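Local coordinates for protein putative polysaccharide deacetylase (PDB 5JP6) that probably removes acetyl groups from peptidoglycan as a zinc-dependent carbohydrate esterase of family 4 in the predatory bacterium Bdellovibrio bacteriovorus, at residues A[86-91]-A[338-343]; A[92-97]-A[116-121]; A[177-182]-A[211-216]; A[186-191]-A[198-203]; A[257-262]-A[292-297]. The protein carries 1 engineered substitution. All coordinates share one frame; numbering follows the deposited sequence.

Interaction 1 of 5, residues A[86-91]-A[338-343]; sequences PAQDLT and QRRTAE
The short helix 87-90, part of the helical N-terminal region, meets the first turn of helix 339-354 in the NodB homology region, and Thr91 and Arg340 carry the join. Arg340 leaves its helix with CG anti to the backbone N (chi1 -167°) and bends at chi3, which brings NH2 to Thr91. There Arg340 NH2 gives a weak hydrogen bond to Thr91 OG1 at 3.3 Å. The oxygen lies in the guanidinium plane, at its edge, but the N-H points well off it, with an angle of only 134°. Gln88 flanks the same nitrogen: its CG stands 4.1 Å from Arg340 NH2, and the two side chains cross at about a right angle.

The hydroxyl is itself held from behind. Thr91 OG1 donates to Gln88 O at 2.6 Å, a short bond that also fixes the rotation about chi1, and Gln88 O takes a second bond from Thr91 N. Arg340 has its strongest polar partner in Asn313, whose OD1 bonds NH1; His120 NE2 also bonds NH1. The weak bond suggests a relay rather than a strong tie: by donating to a helix carbonyl, the hydroxyl is probably polarised into a better acceptor for a guanidinium that is probably positioned mainly by Asn313.

Interaction 2 of 5, residues A[92-97]-A[116-121]; sequences LFENEI and QVDEHF
Helix 94-98 and helix 110-126 meet within the all-helical N-terminal region, and the contact between them is built round one buried acid, Glu94, that lies against Val117 and Phe121. Van der Waals contact comes first. With CG anti to the backbone N (chi1 179°) and the rest of the chain extended, Glu94 reaches straight across to the second helix. The CG1 methyl of Val117 sits over the flat of the carboxylate, 3.2 Å from Glu94 OE1 and 3.4 Å from Glu94 OE2, a close fit for a carbon against two oxygens. Val117 also packs on Leu90 of helix 87-90.

The charges form the second group. Glu94 OE2 and Asp118 OD1 lie 4.4 Å apart, an unfavourable pairing taken alone. Two arginines answer it: Arg98 NH2 and Arg339 NH1 each make salt bridges to both oxygens, which probably keeps both acids ionised and ties this helical region to helix 339-354.

A third kind of contact is electrostatic in a mild sense and involves the Phe121 ring. One face of that ring is occupied from within its own helix, where CD2 of the preceding residue, His120, rests over the centre. The rim serves the acid: Glu94 OE1 approaches near the ring plane, where the slightly positive edge of an aromatic suits an anion, and stops 3.4 Å from Phe121 CE2.

Interaction 3 of 5, residues A[177-182]-A[211-216]; sequences DGPHGL and PEALKR. With ZN (zinc ion), chain B.
A cis peptide bond between Gly178 and Pro179 turns the loop after strand 170-176, and Pro179 meets Ala213 and Leu214 of helix 211-219 with its ring. Pro179 CB lies 4.0 Å from Ala213 CB, and at another corner of the ring Pro179 CD is 4.0 Å from Leu214 CD1. Ala213 CB also approaches His180 O at 3.9 Å. One water adds a polar link, giving a hydrogen bond to Gly181 O and taking one from Arg216 NH2, both 2.9 Å long, with its oxygen at the edge of the guanidinium.

The same loop starts in the metal site: Asp177 OD2 binds the zinc ion at 2.4 Å, and His227 and Tyr280 complete the protein ligands. The Asp-Asp-Gly sequence here is a hallmark of the NodB family. Pro179 also packs on Ser206 and Val207 of helix 204-209 and on Thr184 of helix 183-193, so the proline sits among three helices, while its partner Leu214 touches Val268 of a fourth, helix 251-269.

Interaction 4 of 5, residues A[186-191]-A[198-203]; sequences AILRAL and AMFFAT
Phe200 projects from strand 199-202 as a single bump toward helix 183-193, and the hollow that receives its tip is made by Ile187, Leu188 and Leu191. The two elements belong to one beta-alpha-beta unit. Segment 186-191 of the helix and strand 199-202 run nearly antiparallel, with 168° between their directions. The axes of these short segments stay 12.4 Å apart at closest approach, a gap bridged by long side chains without backbone contact.

The far carbon of the ring, CZ, does the touching. Leu191 CD1 comes at the rim near the ring plane, 4.1 Å from Phe200 CZ, as the two side chains reach toward each other from opposite directions. Ile187 CG2 stands at the same rim, 4.4 Å from Phe200 CZ. Leu188 CD2 approaches Phe200 CZ obliquely at 4.1 Å. Leu191 has a double role: its CD1 methyl also rests 3.9 Å from Ala198 CB, so it fills the notch between the small alanine and the large ring two residues on. With chi1 at -67°, the ring is placed anti to its own carbonyl carbon and directed at the helix.

Two further rings pack on Phe200: Phe175 meets it at about 20° between planes, and His222 edge-to-face. Every touching group in the contact is hydrocarbon and no hydrogen bond crosses it, which implies that dispersion and burial hold the helix to the sheet here, leaving the strand's backbone polar groups to its sheet partners.

Interaction 5 of 5, residues A[257-262]-A[292-297]; sequences EVRGGH and KTKSTG
The guanidinium of Arg259 and the imidazole of His262, one helical turn apart, each receive an aliphatic group obliquely from the segment 292-297. Lys294 CE lies 3.7 Å from Arg259 NH2, and Thr296 CG2 is 4.4 Å from His262 NE2. The arginine contact is the less certain, since that side chain has two conformers. In the one described, its extended chain brings Arg259 NH2 within 3.8 Å of Lys294 NZ, a pairing of like charges that is probably unfavourable and sits in a partly exposed place.

The histidine side has a polar link. A water gives a hydrogen bond to Thr296 OG1 at 2.9 Å and accepts a weak one from His262 NE2 at 3.2 Å, bridging the two segments. The other ring nitrogen, ND1, bonds Ser226 OG, so both nitrogens have a partner, the water only a weak one, which may account for a chi1 of -113°, away from the usual staggered positions. Thr296 OG1 is oriented in turn by donating to Lys294 O at 2.9 Å, from above the carbonyl plane.

Lys294 and Ser295 end helix 285-293 in a Schellman motif, with Thr296 N bonded to Leu291 O and Ser295 N to Lys292 O. The chain then enters strand 297-299, which pairs with strand 275-277. Thr296 and Val258 both pack on Phe276 of that strand, placing helix 251-269 against the sheet beside the end of helix 285-293.

Overall arrangement
Interactions 2, 3 and 4 are buried, 1 and 5 only partly. Buried charge marks interaction 2, whereas hydrocarbon dominates 3 and 4, whose centres lie 9 Å apart in the NodB homology region and which are joined where Asp177 N of the zinc-binding loop meets Phe201 O. Interactions 1 and 2 use different helix pairs, 87-90 with 339-354 and 94-98 with 110-126, but touch through Arg339, which bridges to Glu94 and Asp118. Helix 339-354 also reaches interaction 4, where Ala342 packs on Ile187. Interaction 5 stands apart: its centre is about 32 Å and 34 Å from those of interactions 1 and 2, and a water bridges its segments, weakly on the histidine side.

Interaction 1 of 5, residues A[86-91]-A[338-343]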
# COMPACT_ATOMS: atom_id res chain seq x y z
N PRO A 86 -18.93 -11.91 8.08
CA PRO A 86 -18.27 -11.65 9.36
C PRO A 86 -17.41 -10.39 9.30
O PRO A 86 -16.83 -10.07 8.24
CB PRO A 86 -17.39 -12.90 9.57
CG PRO A 86 -17.94 -13.94 8.71
CD PRO A 86 -18.53 -13.21 7.52
N ALA A 87 -17.35 -9.65 10.40
CA ALA A 87 -16.67 -8.36 10.38
C ALA A 87 -15.23 -8.48 9.88
O ALA A 87 -14.76 -7.59 9.14
CB ALA A 87 -16.72 -7.68 11.73
N GLN A 88 -14.50 -9.54 10.27
CA GLN A 88 -13.09 -9.64 9.84
C GLN A 88 -13.06 -9.73 8.28
O GLN A 88 -12.19 -9.13 7.63
CB GLN A 88 -12.33 -10.83 10.48
CG GLN A 88 -10.85 -10.88 10.10
CD GLN A 88 -10.07 -11.83 10.91
OE1 GLN A 88 -9.91 -11.64 12.11
NE2 GLN A 88 -9.58 -12.89 10.28
N ASP A 89 -13.96 -10.52 7.68
CA ASP A 89 -14.02 -10.63 6.23
C ASP A 89 -14.46 -9.35 5.54
O ASP A 89 -13.98 -9.02 4.42
CB ASP A 89 -14.93 -11.77 5.82
CG ASP A 89 -14.32 -13.11 6.11
OD1 ASP A 89 -13.06 -13.21 6.07
OD2 ASP A 89 -15.07 -14.04 6.47
N LEU A 90 -15.35 -8.63 6.20
CA LEU A 90 -15.82 -7.36 5.68
C LEU A 90 -14.63 -6.37 5.47
O LEU A 90 -14.66 -5.51 4.57
CB LEU A 90 -16.88 -6.76 6.60
CG LEU A 90 -17.53 -5.45 6.15
CD1 LEU A 90 -18.24 -5.61 4.80
CD2 LEU A 90 -18.51 -4.99 7.24
N THR A 91 -13.58 -6.51 6.28
CA THR A 91 -12.41 -5.64 6.13
C THR A 91 -11.82 -5.67 4.72
O THR A 91 -11.17 -4.72 4.30
CB THR A 91 -11.29 -5.84 7.18
OG1 THR A 91 -10.64 -7.10 7.01
CG2 THR A 91 -11.86 -5.70 8.59
N GLN A 338 -3.52 -0.43 3.05
CA GLN A 338 -4.07 -1.53 3.81
C GLN A 338 -4.26 -1.05 5.27
O GLN A 338 -3.30 -0.79 5.99
CB GLN A 338 -3.12 -2.73 3.80
CG GLN A 338 -3.76 -4.01 4.34
CD GLN A 338 -4.84 -4.55 3.39
OE1 GLN A 338 -4.62 -4.82 2.18
NE2 GLN A 338 -6.02 -4.65 3.90
N ARG A 339 -5.52 -0.94 5.70
CA ARG A 339 -5.79 -0.42 7.04
C ARG A 339 -5.05 -1.18 8.11
O ARG A 339 -4.45 -0.59 9.03
CB ARG A 339 -7.29 -0.39 7.34
CG ARG A 339 -7.52 -0.03 8.79
CD ARG A 339 -8.92 0.36 9.09
NE ARG A 339 -9.02 0.73 10.50
CZ ARG A 339 -10.14 0.94 11.15
NH1 ARG A 339 -11.29 0.91 10.50
NH2 ARG A 339 -10.10 1.26 12.43
N ARG A 340 -5.05 -2.51 8.00
CA ARG A 340 -4.49 -3.30 9.11
C ARG A 340 -3.00 -3.05 9.27
O ARG A 340 -2.49 -3.10 10.36
CB ARG A 340 -4.77 -4.77 8.90
CG ARG A 340 -4.51 -5.63 10.11
CD ARG A 340 -5.02 -7.04 9.86
NE ARG A 340 -6.40 -7.13 9.40
CZ ARG A 340 -7.49 -7.28 10.17
NH1 ARG A 340 -7.42 -7.29 11.48
NH2 ARG A 340 -8.66 -7.44 9.61
N THR A 341 -2.33 -2.73 8.16
CA THR A 341 -0.92 -2.36 8.23
C THR A 341 -0.70 -1.10 9.05
O THR A 341 0.24 -1.04 9.89
CB THR A 341 -0.35 -2.26 6.82
OG1 THR A 341 -0.44 -3.54 6.19
CG2 THR A 341 1.12 -1.77 6.80
N ALA A 342 -1.57 -0.10 8.87
CA ALA A 342 -1.49 1.12 9.71
C ALA A 342 -1.79 0.74 11.18
O ALA A 342 -1.12 1.23 12.11
CB ALA A 342 -2.42 2.21 9.19
N GLU A 343 -2.78 -0.15 11.41
CA GLU A 343 -3.15 -0.50 12.77
C GLU A 343 -2.00 -1.16 13.53
O GLU A 343 -1.90 -1.00 14.74
CB GLU A 343 -4.35 -1.46 12.78
CG GLU A 343 -5.65 -0.87 12.24
CD GLU A 343 -6.37 0.02 13.24
OE1 GLU A 343 -6.20 -0.11 14.48
OE2 GLU A 343 -7.18 0.86 12.77

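Interaction 2 of 5, residues A[92-97]-A[116-121]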
# COMPACT_ATOMS: atom_id res chain seq x y z
N LEU A 92 -12.03 -6.77 4.00
CA LEU A 92 -11.54 -6.88 2.62
C LEU A 92 -12.16 -5.79 1.71
O LEU A 92 -11.56 -5.42 0.71
CB LEU A 92 -11.85 -8.27 2.07
CG LEU A 92 -11.25 -8.64 0.74
CD1 LEU A 92 -9.72 -8.66 0.77
CD2 LEU A 92 -11.77 -10.01 0.32
N PHE A 93 -13.37 -5.36 2.04
CA PHE A 93 -14.13 -4.40 1.24
C PHE A 93 -14.10 -2.99 1.83
O PHE A 93 -14.75 -2.10 1.32
CB PHE A 93 -15.58 -4.88 1.13
CG PHE A 93 -15.73 -6.12 0.33
CD1 PHE A 93 -15.87 -6.05 -1.06
CD2 PHE A 93 -15.73 -7.38 0.96
CE1 PHE A 93 -15.99 -7.20 -1.81
CE2 PHE A 93 -15.87 -8.52 0.19
CZ PHE A 93 -15.99 -8.43 -1.19
N GLU A 94 -13.38 -2.80 2.93
CA GLU A 94 -13.41 -1.52 3.64
C GLU A 94 -13.02 -0.37 2.74
O GLU A 94 -13.65 0.70 2.77
CB GLU A 94 -12.48 -1.56 4.85
CG GLU A 94 -12.41 -0.28 5.64
CD GLU A 94 -11.66 -0.40 6.93
OE1 GLU A 94 -10.99 -1.41 7.17
OE2 GLU A 94 -11.74 0.62 7.71
N ASN A 95 -11.94 -0.53 1.96
CA ASN A 95 -11.50 0.61 1.15
C ASN A 95 -12.57 0.99 0.14
O ASN A 95 -12.81 2.16 -0.12
CB ASN A 95 -10.20 0.30 0.42
CG ASN A 95 -9.02 0.35 1.33
OD1 ASN A 95 -9.15 0.36 2.55
ND2 ASN A 95 -7.85 0.46 0.73
N GLU A 96 -13.25 -0.02 -0.41
CA GLU A 96 -14.31 0.28 -1.39
C GLU A 96 -15.50 0.96 -0.72
O GLU A 96 -16.10 1.86 -1.28
CB GLU A 96 -14.73 -0.97 -2.15
CG GLU A 96 -13.65 -1.55 -3.03
CD GLU A 96 -13.03 -0.54 -3.95
OE1 GLU A 96 -13.80 0.18 -4.64
OE2 GLU A 96 -11.78 -0.52 -4.01
N ILE A 97 -15.81 0.54 0.52
CA ILE A 97 -16.93 1.15 1.23
C ILE A 97 -16.63 2.62 1.59
O ILE A 97 -17.53 3.48 1.55
CB ILE A 97 -17.29 0.34 2.48
CG1 ILE A 97 -17.77 -1.06 2.09
CG2 ILE A 97 -18.29 1.06 3.37
CD1 ILE A 97 -17.61 -2.10 3.19
N GLN A 116 -19.20 -1.93 11.84
CA GLN A 116 -18.78 -3.34 12.01
C GLN A 116 -17.27 -3.43 11.87
O GLN A 116 -16.61 -4.07 12.67
CB GLN A 116 -19.46 -4.28 10.97
CG GLN A 116 -20.89 -4.64 11.26
CD GLN A 116 -20.99 -5.53 12.48
OE1 GLN A 116 -21.52 -5.11 13.52
NE2 GLN A 116 -20.43 -6.76 12.39
N VAL A 117 -16.71 -2.76 10.85
CA VAL A 117 -15.27 -2.80 10.65
C VAL A 117 -14.52 -2.10 11.77
O VAL A 117 -13.51 -2.62 12.29
CB VAL A 117 -14.91 -2.24 9.23
CG1 VAL A 117 -13.47 -1.96 9.11
CG2 VAL A 117 -15.41 -3.23 8.17
N ASP A 118 -15.02 -0.94 12.18
CA ASP A 118 -14.37 -0.21 13.25
C ASP A 118 -14.40 -0.98 14.58
O ASP A 118 -13.43 -0.97 15.33
CB ASP A 118 -14.98 1.18 13.41
CG ASP A 118 -14.68 2.11 12.24
OD1 ASP A 118 -13.85 1.78 11.36
OD2 ASP A 118 -15.32 3.20 12.19
N GLU A 119 -15.50 -1.66 14.85
CA GLU A 119 -15.64 -2.48 16.07
C GLU A 119 -14.66 -3.68 16.01
O GLU A 119 -14.01 -4.02 17.01
CB GLU A 119 -17.08 -2.99 16.22
CG GLU A 119 -17.25 -3.92 17.39
CD GLU A 119 -18.70 -4.34 17.57
OE1 GLU A 119 -19.45 -4.49 16.58
OE2 GLU A 119 -19.09 -4.55 18.72
N HIS A 120 -14.48 -4.23 14.81
CA HIS A 120 -13.50 -5.32 14.62
C HIS A 120 -12.10 -4.81 14.99
O HIS A 120 -11.39 -5.44 15.78
CB HIS A 120 -13.52 -5.83 13.19
CG HIS A 120 -12.32 -6.65 12.84
ND1 HIS A 120 -12.20 -7.98 13.16
CD2 HIS A 120 -11.17 -6.32 12.21
CE1 HIS A 120 -11.04 -8.44 12.74
NE2 HIS A 120 -10.40 -7.45 12.16
N PHE A 121 -11.70 -3.66 14.45
CA PHE A 121 -10.34 -3.12 14.77
C PHE A 121 -10.24 -2.69 16.22
O PHE A 121 -9.17 -2.81 16.78
CB PHE A 121 -9.89 -2.05 13.80
CG PHE A 121 -9.47 -2.62 12.45
CD1 PHE A 121 -8.34 -3.42 12.25
CD2 PHE A 121 -10.30 -2.37 11.38
CE1 PHE A 121 -8.02 -3.87 10.99
CE2 PHE A 121 -9.98 -2.81 10.13
CZ PHE A 121 -8.86 -3.59 9.95

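Interaction 3 of 5, residues A[177-182]-A[211-216]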
# COMPACT_ATOMS: atom_id res chain seq x y z
N ASP A 177 1.24 1.73 -3.26
CA ASP A 177 -0.12 2.00 -3.75
C ASP A 177 -0.88 3.14 -3.13
O ASP A 177 -2.00 3.41 -3.54
CB ASP A 177 -0.93 0.72 -3.74
CG ASP A 177 -0.39 -0.25 -4.72
OD1 ASP A 177 0.23 0.21 -5.72
OD2 ASP A 177 -0.53 -1.42 -4.54
N GLY A 178 -0.23 3.83 -2.22
CA GLY A 178 -0.80 5.02 -1.57
C GLY A 178 -0.50 6.26 -2.40
O GLY A 178 0.00 6.19 -3.52
N PRO A 179 -0.81 7.42 -1.84
CA PRO A 179 -1.31 7.57 -0.48
C PRO A 179 -2.80 7.32 -0.36
O PRO A 179 -3.57 7.62 -1.28
CB PRO A 179 -1.01 9.04 -0.17
CG PRO A 179 -1.02 9.70 -1.51
CD PRO A 179 -0.50 8.70 -2.46
N HIS A 180 -3.20 6.81 0.80
CA HIS A 180 -4.62 6.75 1.18
C HIS A 180 -4.98 8.05 1.92
O HIS A 180 -4.12 8.71 2.47
CB HIS A 180 -4.88 5.53 2.07
CG HIS A 180 -6.34 5.22 2.29
ND1 HIS A 180 -7.06 5.70 3.38
CD2 HIS A 180 -7.22 4.54 1.53
CE1 HIS A 180 -8.30 5.27 3.29
NE2 HIS A 180 -8.43 4.59 2.16
N GLY A 181 -6.26 8.42 1.91
CA GLY A 181 -6.70 9.61 2.59
C GLY A 181 -6.66 9.61 4.11
O GLY A 181 -6.62 10.69 4.70
N LEU A 182 -6.64 8.42 4.71
CA LEU A 182 -6.54 8.26 6.15
C LEU A 182 -5.35 7.45 6.61
O LEU A 182 -4.63 7.88 7.50
CB LEU A 182 -7.79 7.55 6.69
CG LEU A 182 -9.09 8.31 6.59
CD1 LEU A 182 -10.29 7.42 6.98
CD2 LEU A 182 -9.02 9.55 7.47
N PRO A 211 -3.57 14.39 -3.02
CA PRO A 211 -2.28 15.10 -3.12
C PRO A 211 -1.79 15.72 -1.80
O PRO A 211 -0.59 15.78 -1.58
CB PRO A 211 -2.57 16.21 -4.13
CG PRO A 211 -4.08 16.42 -4.01
CD PRO A 211 -4.64 15.05 -3.75
N GLU A 212 -2.70 16.18 -0.93
CA GLU A 212 -2.26 16.76 0.34
C GLU A 212 -1.61 15.73 1.23
O GLU A 212 -0.60 16.02 1.88
CB GLU A 212 -3.43 17.46 1.06
CG GLU A 212 -3.96 18.62 0.26
CD GLU A 212 -2.88 19.68 0.02
OE1 GLU A 212 -2.13 20.06 0.98
OE2 GLU A 212 -2.77 20.16 -1.13
N ALA A 213 -2.15 14.50 1.21
CA ALA A 213 -1.52 13.41 1.93
C ALA A 213 -0.12 13.14 1.38
O ALA A 213 0.81 12.93 2.15
CB ALA A 213 -2.38 12.15 1.88
N LEU A 214 0.04 13.21 0.06
CA LEU A 214 1.37 13.00 -0.52
C LEU A 214 2.35 14.08 -0.02
O LEU A 214 3.51 13.79 0.29
CB LEU A 214 1.33 12.96 -2.04
CG LEU A 214 2.62 12.48 -2.69
CD1 LEU A 214 2.80 10.98 -2.49
CD2 LEU A 214 2.63 12.85 -4.17
N LYS A 215 1.88 15.33 0.03
CA LYS A 215 2.71 16.39 0.56
C LYS A 215 3.15 16.13 2.01
O LYS A 215 4.27 16.48 2.38
CB LYS A 215 2.03 17.72 0.41
CG LYS A 215 1.83 18.18 -1.04
CD LYS A 215 1.20 19.57 -1.08
CE LYS A 215 0.94 19.96 -2.52
NZ LYS A 215 0.39 21.33 -2.56
N ARG A 216 2.27 15.55 2.83
CA ARG A 216 2.67 15.21 4.20
C ARG A 216 3.70 14.12 4.23
O ARG A 216 4.60 14.17 5.07
CB ARG A 216 1.46 14.85 5.06
CG ARG A 216 0.47 16.04 5.19
CD ARG A 216 -0.66 15.75 6.18
NE ARG A 216 -1.65 14.78 5.71
CZ ARG A 216 -2.71 15.09 4.99
NH1 ARG A 216 -2.91 16.34 4.60
NH2 ARG A 216 -3.59 14.15 4.64
ZN ZN B . 1.08 -2.61 -5.88
O HOH W 1 -6.10 13.24 3.40

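Interaction 4 of 5, residues A[186-191]-A[198-203]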
# COMPACT_ATOMS: atom_id res chain seq x y z
N ALA A 186 -1.66 7.76 9.40
CA ALA A 186 -1.40 6.92 10.58
C ALA A 186 -0.01 6.28 10.50
O ALA A 186 0.73 6.25 11.47
CB ALA A 186 -2.47 5.85 10.75
N ILE A 187 0.35 5.79 9.32
CA ILE A 187 1.67 5.22 9.09
C ILE A 187 2.75 6.31 9.32
O ILE A 187 3.76 6.07 10.00
CB ILE A 187 1.74 4.47 7.75
CG1 ILE A 187 0.97 3.13 7.85
CG2 ILE A 187 3.19 4.27 7.33
CD1 ILE A 187 0.59 2.51 6.53
N LEU A 188 2.53 7.51 8.79
CA LEU A 188 3.47 8.62 8.99
C LEU A 188 3.66 8.92 10.47
O LEU A 188 4.78 9.15 10.92
CB LEU A 188 3.01 9.88 8.27
CG LEU A 188 3.03 9.85 6.75
CD1 LEU A 188 2.51 11.14 6.17
CD2 LEU A 188 4.44 9.59 6.21
N ARG A 189 2.56 8.94 11.24
CA ARG A 189 2.67 9.24 12.68
C ARG A 189 3.52 8.18 13.36
O ARG A 189 4.39 8.49 14.17
CB ARG A 189 1.30 9.28 13.33
CG ARG A 189 0.48 10.47 12.90
CD ARG A 189 -0.77 10.61 13.73
NE ARG A 189 -1.81 9.63 13.37
CZ ARG A 189 -2.74 9.79 12.43
NH1 ARG A 189 -2.76 10.87 11.67
NH2 ARG A 189 -3.65 8.85 12.23
N ALA A 190 3.28 6.94 12.99
CA ALA A 190 4.00 5.82 13.63
C ALA A 190 5.50 5.89 13.31
O ALA A 190 6.35 5.73 14.18
CB ALA A 190 3.43 4.49 13.18
N LEU A 191 5.82 6.17 12.06
CA LEU A 191 7.21 6.28 11.64
C LEU A 191 7.90 7.43 12.35
O LEU A 191 9.03 7.30 12.84
CB LEU A 191 7.31 6.44 10.12
CG LEU A 191 6.87 5.24 9.28
CD1 LEU A 191 6.73 5.63 7.82
CD2 LEU A 191 7.84 4.08 9.39
N ALA A 198 11.04 5.82 5.47
CA ALA A 198 10.55 4.75 4.59
C ALA A 198 10.51 5.20 3.14
O ALA A 198 10.64 6.37 2.84
CB ALA A 198 9.14 4.32 5.05
N MET A 199 10.32 4.21 2.26
CA MET A 199 10.23 4.46 0.85
C MET A 199 8.71 4.24 0.47
O MET A 199 8.14 3.18 0.78
CB MET A 199 11.16 3.56 0.03
CG MET A 199 12.60 3.56 0.44
SD MET A 199 13.56 2.44 -0.54
CE MET A 199 13.78 3.43 -2.03
N PHE A 200 8.11 5.19 -0.24
CA PHE A 200 6.74 5.06 -0.71
C PHE A 200 6.72 4.99 -2.22
O PHE A 200 7.24 5.87 -2.90
CB PHE A 200 5.88 6.23 -0.23
CG PHE A 200 5.65 6.25 1.26
CD1 PHE A 200 6.65 6.65 2.12
CD2 PHE A 200 4.44 5.81 1.80
CE1 PHE A 200 6.45 6.63 3.50
CE2 PHE A 200 4.24 5.80 3.16
CZ PHE A 200 5.25 6.20 4.02
N PHE A 201 6.14 3.91 -2.73
CA PHE A 201 5.96 3.71 -4.16
C PHE A 201 4.49 3.99 -4.46
O PHE A 201 3.63 3.12 -4.41
CB PHE A 201 6.42 2.32 -4.60
CG PHE A 201 7.88 2.08 -4.39
CD1 PHE A 201 8.34 1.60 -3.18
CD2 PHE A 201 8.80 2.35 -5.38
CE1 PHE A 201 9.69 1.40 -2.95
CE2 PHE A 201 10.16 2.15 -5.17
CZ PHE A 201 10.61 1.68 -3.95
N ALA A 202 4.22 5.25 -4.75
CA ALA A 202 2.87 5.75 -4.88
C ALA A 202 2.30 5.40 -6.23
O ALA A 202 3.04 5.27 -7.19
CB ALA A 202 2.89 7.27 -4.69
N THR A 203 0.97 5.27 -6.32
CA THR A 203 0.38 5.07 -7.61
C THR A 203 -0.36 6.33 -8.04
O THR A 203 -0.86 7.11 -7.20
CB THR A 203 -0.52 3.83 -7.53
OG1 THR A 203 -0.58 3.20 -8.81
CG2 THR A 203 -1.88 4.24 -6.90

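Interaction 5 of 5, residues A[257-262]-A[292-297]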
# COMPACT_ATOMS: atom_id res chain seq x y z
N GLU A 257 2.61 3.66 -18.45
CA GLU A 257 2.17 3.39 -17.07
C GLU A 257 3.33 3.74 -16.10
O GLU A 257 3.12 4.34 -15.03
CB GLU A 257 1.71 1.93 -16.88
CG GLU A 257 0.35 1.68 -17.48
CD GLU A 257 -0.78 2.09 -16.57
OE1 GLU A 257 -0.55 2.79 -15.54
OE2 GLU A 257 -1.90 1.67 -16.85
N VAL A 258 4.56 3.37 -16.47
CA VAL A 258 5.71 3.72 -15.65
C VAL A 258 5.84 5.24 -15.50
O VAL A 258 5.99 5.74 -14.39
CB VAL A 258 7.01 3.13 -16.22
CG1 VAL A 258 8.23 3.60 -15.44
CG2 VAL A 258 6.97 1.59 -16.22
N ARG A 259 5.78 5.96 -16.62
CA ARG A 259 5.84 7.43 -16.63
C ARG A 259 4.73 8.08 -15.86
O ARG A 259 4.92 9.06 -15.16
CB ARG A 259 5.70 7.97 -18.03
CG ARG A 259 6.94 7.81 -18.86
CD ARG A 259 6.95 8.77 -20.03
NE ARG A 259 8.31 8.87 -20.52
CZ ARG A 259 8.89 7.95 -21.29
NH1 ARG A 259 8.17 6.88 -21.62
NH2 ARG A 259 10.16 8.07 -21.71
N GLY A 260 3.51 7.54 -16.02
CA GLY A 260 2.35 8.22 -15.46
C GLY A 260 2.34 8.38 -13.95
O GLY A 260 1.96 9.44 -13.43
N GLY A 261 2.74 7.34 -13.22
CA GLY A 261 2.79 7.45 -11.75
C GLY A 261 3.90 8.43 -11.30
O GLY A 261 3.73 9.22 -10.39
N HIS A 262 5.03 8.37 -11.99
CA HIS A 262 6.12 9.27 -11.73
C HIS A 262 5.70 10.72 -11.99
O HIS A 262 5.96 11.61 -11.18
CB HIS A 262 7.33 8.91 -12.56
CG HIS A 262 8.48 8.43 -11.76
ND1 HIS A 262 8.39 7.37 -10.88
CD2 HIS A 262 9.76 8.87 -11.67
CE1 HIS A 262 9.56 7.17 -10.31
NE2 HIS A 262 10.40 8.07 -10.76
N LYS A 292 16.88 1.36 -16.63
CA LYS A 292 18.28 1.71 -16.52
C LYS A 292 18.62 2.88 -17.43
O LYS A 292 19.27 3.83 -17.00
CB LYS A 292 19.19 0.52 -16.80
CG LYS A 292 18.99 -0.66 -15.86
CD LYS A 292 19.88 -1.81 -16.25
CE LYS A 292 21.33 -1.50 -16.25
NZ LYS A 292 21.79 -0.98 -14.94
N THR A 293 18.14 2.84 -18.67
CA THR A 293 18.32 3.97 -19.59
C THR A 293 17.75 5.26 -18.99
O THR A 293 18.34 6.35 -19.11
CB THR A 293 17.72 3.64 -20.95
OG1 THR A 293 18.46 2.55 -21.51
CG2 THR A 293 17.78 4.85 -21.92
N LYS A 294 16.63 5.12 -18.29
CA LYS A 294 15.96 6.26 -17.65
C LYS A 294 16.44 6.53 -16.24
O LYS A 294 15.80 7.29 -15.52
CB LYS A 294 14.44 6.07 -17.72
CG LYS A 294 13.91 5.94 -19.14
CD LYS A 294 14.16 7.18 -19.97
CE LYS A 294 13.67 7.02 -21.40
NZ LYS A 294 13.97 8.24 -22.22
N SER A 295 17.58 5.98 -15.86
CA SER A 295 18.28 6.35 -14.62
C SER A 295 17.34 6.25 -13.40
O SER A 295 17.32 7.11 -12.53
CB SER A 295 18.89 7.75 -14.74
OG SER A 295 19.81 7.84 -15.82
N THR A 296 16.59 5.15 -13.36
CA THR A 296 15.63 4.93 -12.31
C THR A 296 15.84 3.54 -11.72
O THR A 296 15.90 2.54 -12.47
CB THR A 296 14.18 5.07 -12.84
OG1 THR A 296 14.00 6.40 -13.39
CG2 THR A 296 13.16 4.85 -11.78
N GLY A 297 15.98 3.48 -10.40
CA GLY A 297 16.19 2.19 -9.72
C GLY A 297 14.91 1.36 -9.74
O GLY A 297 13.82 1.90 -9.70
O HOH W 2 13.15 8.85 -12.12